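PDB 1ATG: periplasmic molybdate-binding protein from Azotobacter vinelandii, which binds molybdate and tungstate in a pocket between its two domains and probably delivers the oxyanion to an ABC transporter for uptake. Local coordinates for residues 100-105 and 137-142; 81-86 and 179-184; 69-74 and 196-201. One frame throughout, in Å; residues are numbered along the deposited sequence. Where two conformers were deposited one is given.

Interaction 1: 100-105 and 137-142; sequences AGNGWR and QERIVE
The guanidinium of Arg-139 lies over one face of the Trp-104 indole, while carbonyl oxygens line its own edge. NH2 of Arg-139 stands 3.1 Å above the ring plane, over its centre, and CZ is 3.9 Å from the centroid of the Trp-104 six-membered ring, a cation-pi pair. Trp-104 CZ2 in turn lies over one face of the guanidinium, which Asn-102 OD1 approaches obliquely. The planes are 39° apart, so the guanidinium dips toward the indole through NH2 instead of stacking flat.

In the guanidinium plane, Arg-139 NH2 gives a nearly straight bond to a lone pair of Gly-101 O (3.0 Å), and Arg-139 NE reaches Arg-105 O at 3.2 Å. The bend of the arginine chain at chi3 (72°) swings NE off the extended line to meet this oxygen. A more bent bond of 3.0 Å joins Arg-139 NH2 to Trp-104 O, with the donor above the carbonyl plane. Arg-139 NH1 is held by Gln-137 OE1 at 2.9 Å and only weakly bonded to Asn-102 OD1. A water links that OD1 to Gln-137 NE2.

Arginine suits this place because its spread N-H groups can grip several backbone oxygens at once, and these dipoles, with the indole face, would probably temper its charge beside Lys-133. Trp-104 is fixed through NE1 to Val-98 O.

Glu-138, with positive phi, closes helix 131-136 in a Schellman motif, and Arg-139, just after it, joins the loops leading into strands 107-110 and 140-143, the parallel neighbours of a beta-alpha-beta crossover.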
loop_
_atom_site.group_PDB
_atom_site.type_symbol
_atom_site.label_atom_id
_atom_site.label_comp_id
_atom_site.label_asym_id
_atom_site.label_seq_id
_atom_site.Cartn_x
_atom_site.Cartn_y
_atom_site.Cartn_z
ATOM N N ALA A 100 15.523 7.185 -17.077
ATOM C CA ALA A 100 15.626 7.876 -18.354
ATOM C C ALA A 100 16.468 7.123 -19.371
ATOM O O ALA A 100 16.551 7.572 -20.524
ATOM C CB ALA A 100 16.208 9.268 -18.125
ATOM N N GLY A 101 17.067 6.003 -19.000
ATOM C CA GLY A 101 17.912 5.239 -19.903
ATOM C C GLY A 101 17.244 3.984 -20.453
ATOM O O GLY A 101 16.089 3.667 -20.199
ATOM N N ASN A 102 18.038 3.260 -21.242
ATOM C CA ASN A 102 17.579 2.034 -21.890
ATOM C C ASN A 102 18.300 0.807 -21.374
ATOM O O ASN A 102 18.367 -0.225 -22.055
ATOM C CB ASN A 102 17.736 2.181 -23.410
ATOM C CG ASN A 102 16.903 3.313 -23.976
ATOM O OD1 ASN A 102 15.748 3.525 -23.600
ATOM N ND2 ASN A 102 17.494 4.072 -24.895
ATOM N N GLY A 103 18.796 0.851 -20.143
ATOM C CA GLY A 103 19.496 -0.253 -19.509
ATOM C C GLY A 103 18.609 -1.236 -18.763
ATOM O O GLY A 103 19.064 -1.986 -17.898
ATOM N N TRP A 104 17.338 -1.312 -19.109
ATOM C CA TRP A 104 16.369 -2.194 -18.470
ATOM C C TRP A 104 15.217 -2.356 -19.452
ATOM O O TRP A 104 15.033 -1.511 -20.349
ATOM C CB TRP A 104 15.888 -1.630 -17.139
ATOM C CG TRP A 104 15.383 -0.220 -17.225
ATOM C CD1 TRP A 104 16.136 0.923 -17.154
ATOM C CD2 TRP A 104 14.030 0.199 -17.410
ATOM N NE1 TRP A 104 15.328 2.024 -17.281
ATOM C CE2 TRP A 104 14.032 1.616 -17.429
ATOM C CE3 TRP A 104 12.813 -0.459 -17.539
ATOM C CZ2 TRP A 104 12.862 2.344 -17.598
ATOM C CZ3 TRP A 104 11.659 0.266 -17.705
ATOM C CH2 TRP A 104 11.678 1.672 -17.729
ATOM N N ARG A 105 14.429 -3.391 -19.264
ATOM C CA ARG A 105 13.359 -3.735 -20.186
ATOM C C ARG A 105 12.024 -3.179 -19.734
ATOM O O ARG A 105 11.540 -2.214 -20.344
ATOM C CB ARG A 105 13.328 -5.261 -20.368
ATOM C CG ARG A 105 14.595 -5.796 -21.048
ATOM C CD ARG A 105 14.708 -7.308 -20.892
ATOM N NE ARG A 105 15.167 -7.595 -19.515
ATOM C CZ ARG A 105 15.599 -8.803 -19.161
ATOM N NH1 ARG A 105 15.585 -9.805 -20.027
ATOM N NH2 ARG A 105 16.032 -9.014 -17.936
ATOM N N GLN A 137 6.955 3.282 -25.679
ATOM C CA GLN A 137 7.896 2.182 -25.815
ATOM C C GLN A 137 7.364 0.878 -25.248
ATOM O O GLN A 137 8.076 -0.147 -25.306
ATOM C CB GLN A 137 9.206 2.555 -25.111
ATOM C CG GLN A 137 9.925 3.687 -25.836
ATOM C CD GLN A 137 11.160 4.153 -25.114
ATOM O OE1 GLN A 137 11.361 3.906 -23.914
ATOM N NE2 GLN A 137 12.031 4.845 -25.833
ATOM N N GLU A 138 6.187 0.852 -24.661
ATOM C CA GLU A 138 5.585 -0.337 -24.083
ATOM C C GLU A 138 6.453 -0.943 -22.990
ATOM O O GLU A 138 6.546 -2.170 -22.808
ATOM C CB GLU A 138 5.245 -1.353 -25.191
ATOM C CG GLU A 138 4.209 -0.789 -26.163
ATOM C CD GLU A 138 3.666 -1.831 -27.118
ATOM O OE1 GLU A 138 4.461 -2.643 -27.630
ATOM O OE2 GLU A 138 2.438 -1.838 -27.351
ATOM N N ARG A 139 7.117 -0.083 -22.229
ATOM C CA ARG A 139 7.972 -0.573 -21.146
ATOM C C ARG A 139 7.261 -0.652 -19.822
ATOM O O ARG A 139 7.795 -1.303 -18.912
ATOM C CB ARG A 139 9.238 0.276 -21.090
ATOM C CG ARG A 139 10.051 -0.093 -22.343
ATOM C CD ARG A 139 11.201 0.850 -22.526
ATOM N NE ARG A 139 12.265 0.659 -21.550
ATOM C CZ ARG A 139 13.246 1.538 -21.399
ATOM N NH1 ARG A 139 13.250 2.656 -22.132
ATOM N NH2 ARG A 139 14.217 1.337 -20.540
ATOM N N ILE A 140 6.091 -0.057 -19.691
ATOM C CA ILE A 140 5.363 -0.138 -18.435
ATOM C C ILE A 140 4.443 -1.339 -18.489
ATOM O O ILE A 140 3.678 -1.492 -19.458
ATOM C CB ILE A 140 4.540 1.134 -18.184
ATOM C CG1 ILE A 140 5.443 2.356 -18.078
ATOM C CG2 ILE A 140 3.675 0.970 -16.944
ATOM C CD1 ILE A 140 4.698 3.680 -18.110
ATOM N N VAL A 141 4.542 -2.206 -17.503
ATOM C CA VAL A 141 3.694 -3.395 -17.436
ATOM C C VAL A 141 2.724 -3.166 -16.290
ATOM O O VAL A 141 3.122 -3.014 -15.132
ATOM C CB VAL A 141 4.505 -4.678 -17.281
ATOM C CG1 VAL A 141 3.593 -5.908 -17.254
ATOM C CG2 VAL A 141 5.481 -4.824 -18.445
ATOM N N GLU A 142 1.445 -3.061 -16.625
ATOM C CA GLU A 142 0.411 -2.774 -15.644
ATOM C C GLU A 142 0.160 -3.967 -14.757
ATOM O O GLU A 142 -0.117 -5.081 -15.210
ATOM C CB GLU A 142 -0.850 -2.365 -16.419
ATOM C CG GLU A 142 -1.935 -1.776 -15.524
ATOM C CD GLU A 142 -3.201 -1.547 -16.341
ATOM O OE1 GLU A 142 -3.912 -2.539 -16.589
ATOM O OE2 GLU A 142 -3.446 -0.393 -16.730
HETATM O O HOH W 1 14.545 5.181 -25.169
#

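Interaction 2: 81-86 and 179-184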
loop_
_atom_site.group_PDB
_atom_site.type_symbol
_atom_site.label_atom_id
_atom_site.label_comp_id
_atom_site.label_asym_id
_atom_site.label_seq_id
_atom_site.Cartn_x
_atom_site.Cartn_y
_atom_site.Cartn_z
ATOM N N LYS A 81 5.538 5.001 1.658
ATOM C CA LYS A 81 6.726 5.537 1.023
ATOM C C LYS A 81 6.943 4.750 -0.262
ATOM O O LYS A 81 7.192 3.537 -0.233
ATOM C CB LYS A 81 7.922 5.374 1.957
ATOM C CG LYS A 81 9.198 6.059 1.515
ATOM C CD LYS A 81 10.146 6.272 2.690
ATOM C CE LYS A 81 11.363 7.078 2.262
ATOM N NZ LYS A 81 12.150 7.553 3.436
ATOM N N LEU A 82 6.862 5.451 -1.373
ATOM C CA LEU A 82 7.065 4.834 -2.678
ATOM C C LEU A 82 8.536 4.548 -2.909
ATOM O O LEU A 82 9.425 5.354 -2.573
ATOM C CB LEU A 82 6.592 5.824 -3.745
ATOM C CG LEU A 82 6.680 5.329 -5.190
ATOM C CD1 LEU A 82 5.705 4.197 -5.476
ATOM C CD2 LEU A 82 6.388 6.506 -6.116
ATOM N N VAL A 83 8.826 3.405 -3.535
ATOM C CA VAL A 83 10.194 3.044 -3.848
ATOM C C VAL A 83 10.304 2.509 -5.270
ATOM O O VAL A 83 9.442 1.701 -5.693
ATOM C CB VAL A 83 10.772 1.957 -2.917
ATOM C CG1 VAL A 83 12.298 1.957 -3.015
ATOM C CG2 VAL A 83 10.356 2.091 -1.469
ATOM N N LEU A 84 11.300 2.959 -6.005
ATOM C CA LEU A 84 11.666 2.318 -7.267
ATOM C C LEU A 84 12.657 1.210 -6.886
ATOM O O LEU A 84 13.674 1.485 -6.212
ATOM C CB LEU A 84 12.343 3.312 -8.199
ATOM C CG LEU A 84 12.851 2.686 -9.509
ATOM C CD1 LEU A 84 11.701 2.211 -10.379
ATOM C CD2 LEU A 84 13.709 3.692 -10.260
ATOM N N TRP A 85 12.351 -0.019 -7.242
ATOM C CA TRP A 85 13.140 -1.153 -6.794
ATOM C C TRP A 85 13.490 -2.033 -7.976
ATOM O O TRP A 85 12.762 -2.147 -8.952
ATOM C CB TRP A 85 12.275 -1.950 -5.801
ATOM C CG TRP A 85 12.933 -3.124 -5.143
ATOM C CD1 TRP A 85 14.162 -3.150 -4.532
ATOM C CD2 TRP A 85 12.410 -4.452 -5.052
ATOM N NE1 TRP A 85 14.408 -4.414 -4.048
ATOM C CE2 TRP A 85 13.364 -5.233 -4.356
ATOM C CE3 TRP A 85 11.226 -5.067 -5.460
ATOM C CZ2 TRP A 85 13.158 -6.577 -4.079
ATOM C CZ3 TRP A 85 11.035 -6.408 -5.169
ATOM C CH2 TRP A 85 11.992 -7.150 -4.475
ATOM N N SER A 86 14.634 -2.701 -7.845
ATOM C CA SER A 86 15.007 -3.797 -8.705
ATOM C C SER A 86 15.569 -4.908 -7.808
ATOM O O SER A 86 16.287 -4.622 -6.840
ATOM C CB SER A 86 16.048 -3.432 -9.755
ATOM O OG SER A 86 16.434 -4.571 -10.534
ATOM N N HIS A 179 17.602 0.260 -4.935
ATOM C CA HIS A 179 16.390 1.062 -4.786
ATOM C C HIS A 179 16.659 2.550 -4.798
ATOM O O HIS A 179 17.762 3.033 -4.521
ATOM C CB HIS A 179 15.646 0.677 -3.503
ATOM C CG HIS A 179 16.355 1.155 -2.270
ATOM N ND1 HIS A 179 17.436 0.472 -1.737
ATOM C CD2 HIS A 179 16.159 2.251 -1.499
ATOM C CE1 HIS A 179 17.867 1.115 -0.666
ATOM N NE2 HIS A 179 17.129 2.192 -0.508
ATOM N N TRP A 180 15.602 3.284 -5.123
ATOM C CA TRP A 180 15.611 4.740 -5.120
ATOM C C TRP A 180 14.271 5.226 -4.592
ATOM O O TRP A 180 13.214 4.780 -5.045
ATOM C CB TRP A 180 15.799 5.319 -6.512
ATOM C CG TRP A 180 15.611 6.800 -6.653
ATOM C CD1 TRP A 180 16.326 7.790 -6.027
ATOM C CD2 TRP A 180 14.636 7.476 -7.455
ATOM N NE1 TRP A 180 15.875 9.023 -6.414
ATOM C CE2 TRP A 180 14.841 8.866 -7.297
ATOM C CE3 TRP A 180 13.634 7.038 -8.319
ATOM C CZ2 TRP A 180 14.081 9.804 -7.980
ATOM C CZ3 TRP A 180 12.876 7.985 -8.990
ATOM C CH2 TRP A 180 13.098 9.359 -8.818
ATOM N N PHE A 181 14.324 6.099 -3.592
ATOM C CA PHE A 181 13.119 6.740 -3.084
ATOM C C PHE A 181 12.872 8.010 -3.868
ATOM O O PHE A 181 13.618 8.997 -3.734
ATOM C CB PHE A 181 13.251 7.135 -1.605
ATOM C CG PHE A 181 13.368 5.984 -0.659
ATOM C CD1 PHE A 181 12.252 5.202 -0.369
ATOM C CD2 PHE A 181 14.564 5.663 -0.046
ATOM C CE1 PHE A 181 12.337 4.139 0.512
ATOM C CE2 PHE A 181 14.650 4.602 0.836
ATOM C CZ PHE A 181 13.544 3.836 1.121
ATOM N N PRO A 182 11.842 8.106 -4.682
ATOM C CA PRO A 182 11.547 9.401 -5.295
ATOM C C PRO A 182 11.276 10.426 -4.195
ATOM O O PRO A 182 10.589 10.140 -3.215
ATOM C CB PRO A 182 10.294 9.131 -6.107
ATOM C CG PRO A 182 10.280 7.653 -6.352
ATOM C CD PRO A 182 10.875 7.066 -5.077
ATOM N N PRO A 183 11.826 11.629 -4.321
ATOM C CA PRO A 183 11.568 12.673 -3.325
ATOM C C PRO A 183 10.072 12.916 -3.178
ATOM O O PRO A 183 9.252 12.701 -4.075
ATOM C CB PRO A 183 12.330 13.874 -3.869
ATOM C CG PRO A 183 13.441 13.278 -4.671
ATOM C CD PRO A 183 12.802 12.067 -5.335
ATOM N N ALA A 184 9.709 13.478 -2.008
ATOM C CA ALA A 184 8.310 13.691 -1.658
ATOM C C ALA A 184 7.563 14.708 -2.507
ATOM O O ALA A 184 6.342 14.682 -2.502
ATOM C CB ALA A 184 8.196 14.055 -0.180
HETATM O O HOH W 2 9.508 8.049 -1.805
#
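Lys-81 crosses Phe-181 at about a right angle, its CE 3.3 Å above the phenyl plane and offset toward the rim. NZ of Lys-81 lies 4.4 Å from the centroid of the Phe-181 ring, almost on the ring normal, so a CH-pi contact and a cation-pi contact share one face; the lysine has two conformers, however, and the ammonium contact is doubtful in the other. CG of Phe-181 is anti to its carbonyl carbon (chi1 -66°), which sets the ring alongside Val-83, whose CG2 is 3.5 Å from Phe-181 CE1. The other valine methyl, CG1, packs on His-179 CB. An alanine in place of Phe-181 would probably take away the ring that Val-83 CG2 and the Lys-81 chain pack on, leaving the lysine freer to turn.

On the other face of this antiparallel ladder, Leu-84 and Trp-180 form a hydrogen-bonded pair whose side chains cross obliquely, CD2 of Leu-84 lying 3.9 Å from CE3 of Trp-180. Pro-182 CA lies over one face of the Trp-180 ring, toward its rim. Leu-82 CD2 meets Pro-182 CG at 4.1 Å, and both side chains rest on Val-124 of helix 116-127.

Proline has no N-H to continue the ladder; a water donates to Leu-82 O and Pro-182 O where the strand pairing stops. The helix side, near pocket residue Tyr-117, thus relies on apolar fit, whereas Phe-181 can take the lysine chain over its face without a hydrogen bond.

Interaction 3: 69-74 and 196-201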
loop_
_atom_site.group_PDB
_atom_site.type_symbol
_atom_site.label_atom_id
_atom_site.label_comp_id
_atom_site.label_asym_id
_atom_site.label_seq_id
_atom_site.Cartn_x
_atom_site.Cartn_y
_atom_site.Cartn_z
ATOM N N ALA A 69 -19.536 3.532 5.595
ATOM C CA ALA A 69 -18.581 3.533 6.700
ATOM C C ALA A 69 -19.242 3.978 7.999
ATOM O O ALA A 69 -20.138 4.825 7.974
ATOM C CB ALA A 69 -17.402 4.448 6.382
ATOM N N LEU A 70 -18.812 3.402 9.119
ATOM C CA LEU A 70 -19.361 3.824 10.414
ATOM C C LEU A 70 -18.903 5.255 10.648
ATOM O O LEU A 70 -17.705 5.552 10.621
ATOM C CB LEU A 70 -18.873 2.887 11.510
ATOM C CG LEU A 70 -19.375 3.129 12.934
ATOM C CD1 LEU A 70 -20.834 2.698 13.044
ATOM C CD2 LEU A 70 -18.519 2.393 13.951
ATOM N N PRO A 71 -19.838 6.179 10.847
ATOM C CA PRO A 71 -19.509 7.574 11.066
ATOM C C PRO A 71 -18.501 7.746 12.192
ATOM O O PRO A 71 -18.575 7.055 13.206
ATOM C CB PRO A 71 -20.852 8.224 11.379
ATOM C CG PRO A 71 -21.866 7.323 10.756
ATOM C CD PRO A 71 -21.302 5.929 10.872
ATOM N N GLY A 72 -17.499 8.597 11.983
ATOM C CA GLY A 72 -16.481 8.863 12.983
ATOM C C GLY A 72 -15.347 7.859 13.063
ATOM O O GLY A 72 -14.418 8.054 13.863
ATOM N N SER A 73 -15.359 6.787 12.277
ATOM C CA SER A 73 -14.320 5.777 12.345
ATOM C C SER A 73 -13.152 6.011 11.393
ATOM O O SER A 73 -12.116 5.351 11.575
ATOM C CB SER A 73 -14.875 4.381 12.040
ATOM O OG SER A 73 -15.234 4.248 10.671
ATOM N N ARG A 74 -13.290 6.906 10.442
ATOM C CA ARG A 74 -12.203 7.123 9.480
ATOM C C ARG A 74 -10.991 7.823 10.064
ATOM O O ARG A 74 -11.117 8.870 10.708
ATOM C CB ARG A 74 -12.774 7.955 8.327
ATOM C CG ARG A 74 -11.790 8.061 7.164
ATOM C CD ARG A 74 -12.556 8.473 5.908
ATOM N NE ARG A 74 -13.318 9.699 6.151
ATOM C CZ ARG A 74 -12.760 10.898 6.092
ATOM N NH1 ARG A 74 -11.484 11.074 5.798
ATOM N NH2 ARG A 74 -13.513 11.977 6.326
ATOM N N ILE A 196 -14.278 1.622 9.626
ATOM C CA ILE A 196 -15.096 0.501 10.055
ATOM C C ILE A 196 -16.291 0.474 9.081
ATOM O O ILE A 196 -16.792 1.528 8.710
ATOM C CB ILE A 196 -15.608 0.626 11.495
ATOM C CG1 ILE A 196 -14.428 0.536 12.474
ATOM C CG2 ILE A 196 -16.645 -0.446 11.816
ATOM C CD1 ILE A 196 -14.820 0.775 13.921
ATOM N N THR A 197 -16.641 -0.721 8.640
ATOM C CA THR A 197 -17.792 -0.865 7.729
ATOM C C THR A 197 -19.066 -0.749 8.571
ATOM O O THR A 197 -19.206 -1.523 9.509
ATOM C CB THR A 197 -17.681 -2.182 6.966
ATOM O OG1 THR A 197 -16.478 -2.200 6.155
ATOM C CG2 THR A 197 -18.865 -2.379 6.023
ATOM N N LYS A 198 -19.952 0.183 8.247
ATOM C CA LYS A 198 -21.148 0.448 9.042
ATOM C C LYS A 198 -21.997 -0.752 9.395
ATOM O O LYS A 198 -22.531 -0.841 10.513
ATOM C CB LYS A 198 -22.017 1.495 8.327
ATOM C CG LYS A 198 -23.079 2.150 9.202
ATOM C CD LYS A 198 -23.584 3.427 8.537
ATOM C CE LYS A 198 -24.884 3.919 9.143
ATOM N NZ LYS A 198 -25.390 5.127 8.424
ATOM N N SER A 199 -22.136 -1.715 8.506
ATOM C CA SER A 199 -22.929 -2.910 8.676
ATOM C C SER A 199 -22.286 -3.985 9.531
ATOM O O SER A 199 -22.855 -5.071 9.693
ATOM C CB SER A 199 -23.225 -3.491 7.279
ATOM O OG SER A 199 -22.042 -3.989 6.681
ATOM N N THR A 200 -21.090 -3.754 10.075
ATOM C CA THR A 200 -20.412 -4.752 10.872
ATOM C C THR A 200 -21.296 -5.361 11.960
ATOM O O THR A 200 -22.036 -4.655 12.642
ATOM C CB THR A 200 -19.159 -4.151 11.552
ATOM O OG1 THR A 200 -18.557 -5.154 12.369
ATOM C CG2 THR A 200 -19.511 -2.945 12.403
ATOM N N ALA A 201 -21.114 -6.661 12.174
ATOM C CA ALA A 201 -21.832 -7.346 13.252
ATOM C C ALA A 201 -20.909 -7.526 14.454
ATOM O O ALA A 201 -21.192 -8.271 15.392
ATOM C CB ALA A 201 -22.349 -8.687 12.756
#
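Ala-69 and Thr-197 form a single backbone bridge, CA to CA 4.6 Å, between a type II turn at Leu-70 to Ser-73 and a type I turn at Thr-197 to Thr-200. In this type 2 periplasmic binding protein fold, the contact ties the loop entering strand 75-86 to the exit of its antiparallel neighbour, strand 191-196. Leu-70 N donates to Ile-196 O at 2.8 Å, nearly straight.

The side chains of Leu-70 and Ile-196 lie side by side and point the same way, CB to CB 4.0 Å. In Leu-70, chi1 (-178°) sends CG anti to the backbone N, and chi2 (73°) then turns the methyls, with Leu-70 CD2 4.0 Å from Ile-196 CG2. Glu-207 of helix 203-212 touches both residues, so the two apolar chains pack between the turn and that helix.

Lys-198 lays its extended aliphatic chain past Ala-69 O, and its CD comes within 4.1 Å of Pro-71 CD. A long chain suits this exposed place because its methylenes can pack while the ammonium leads away. Pro-71 and Gly-72 fit the middle of a type II turn: proline's ring restricts phi near the value needed at the first position, and glycine readily takes the positive phi of the second.

Ser-73 locks the turn to the strand: its OG accepts from Ile-196 N at 3.0 Å and donates to a lone pair of Leu-70 O at 2.8 Å, which also accepts from Ser-73 N.

How the interactions relate
Along the chain the six segments come in the order 69-74, 81-86, 100-105, 137-142, 179-184 and 196-201, so interaction 3 encloses interaction 2, which encloses interaction 1. Interactions 1 and 2 have centres about 16 Å apart, without touching, and both reach the same sheet: one at strand 140-143, the other pairing strands 75-86 and 178-180. Interaction 3 has its centre about 33 Å from that of interaction 2 and 42 Å from that of interaction 1. Strand 75-86 leads from interaction 3, on one side of the chain's centre, to interaction 2 on the other, consistent with a strand passing between the two domains. Interaction 2 is near the interdomain anion pocket; the others lie away from it.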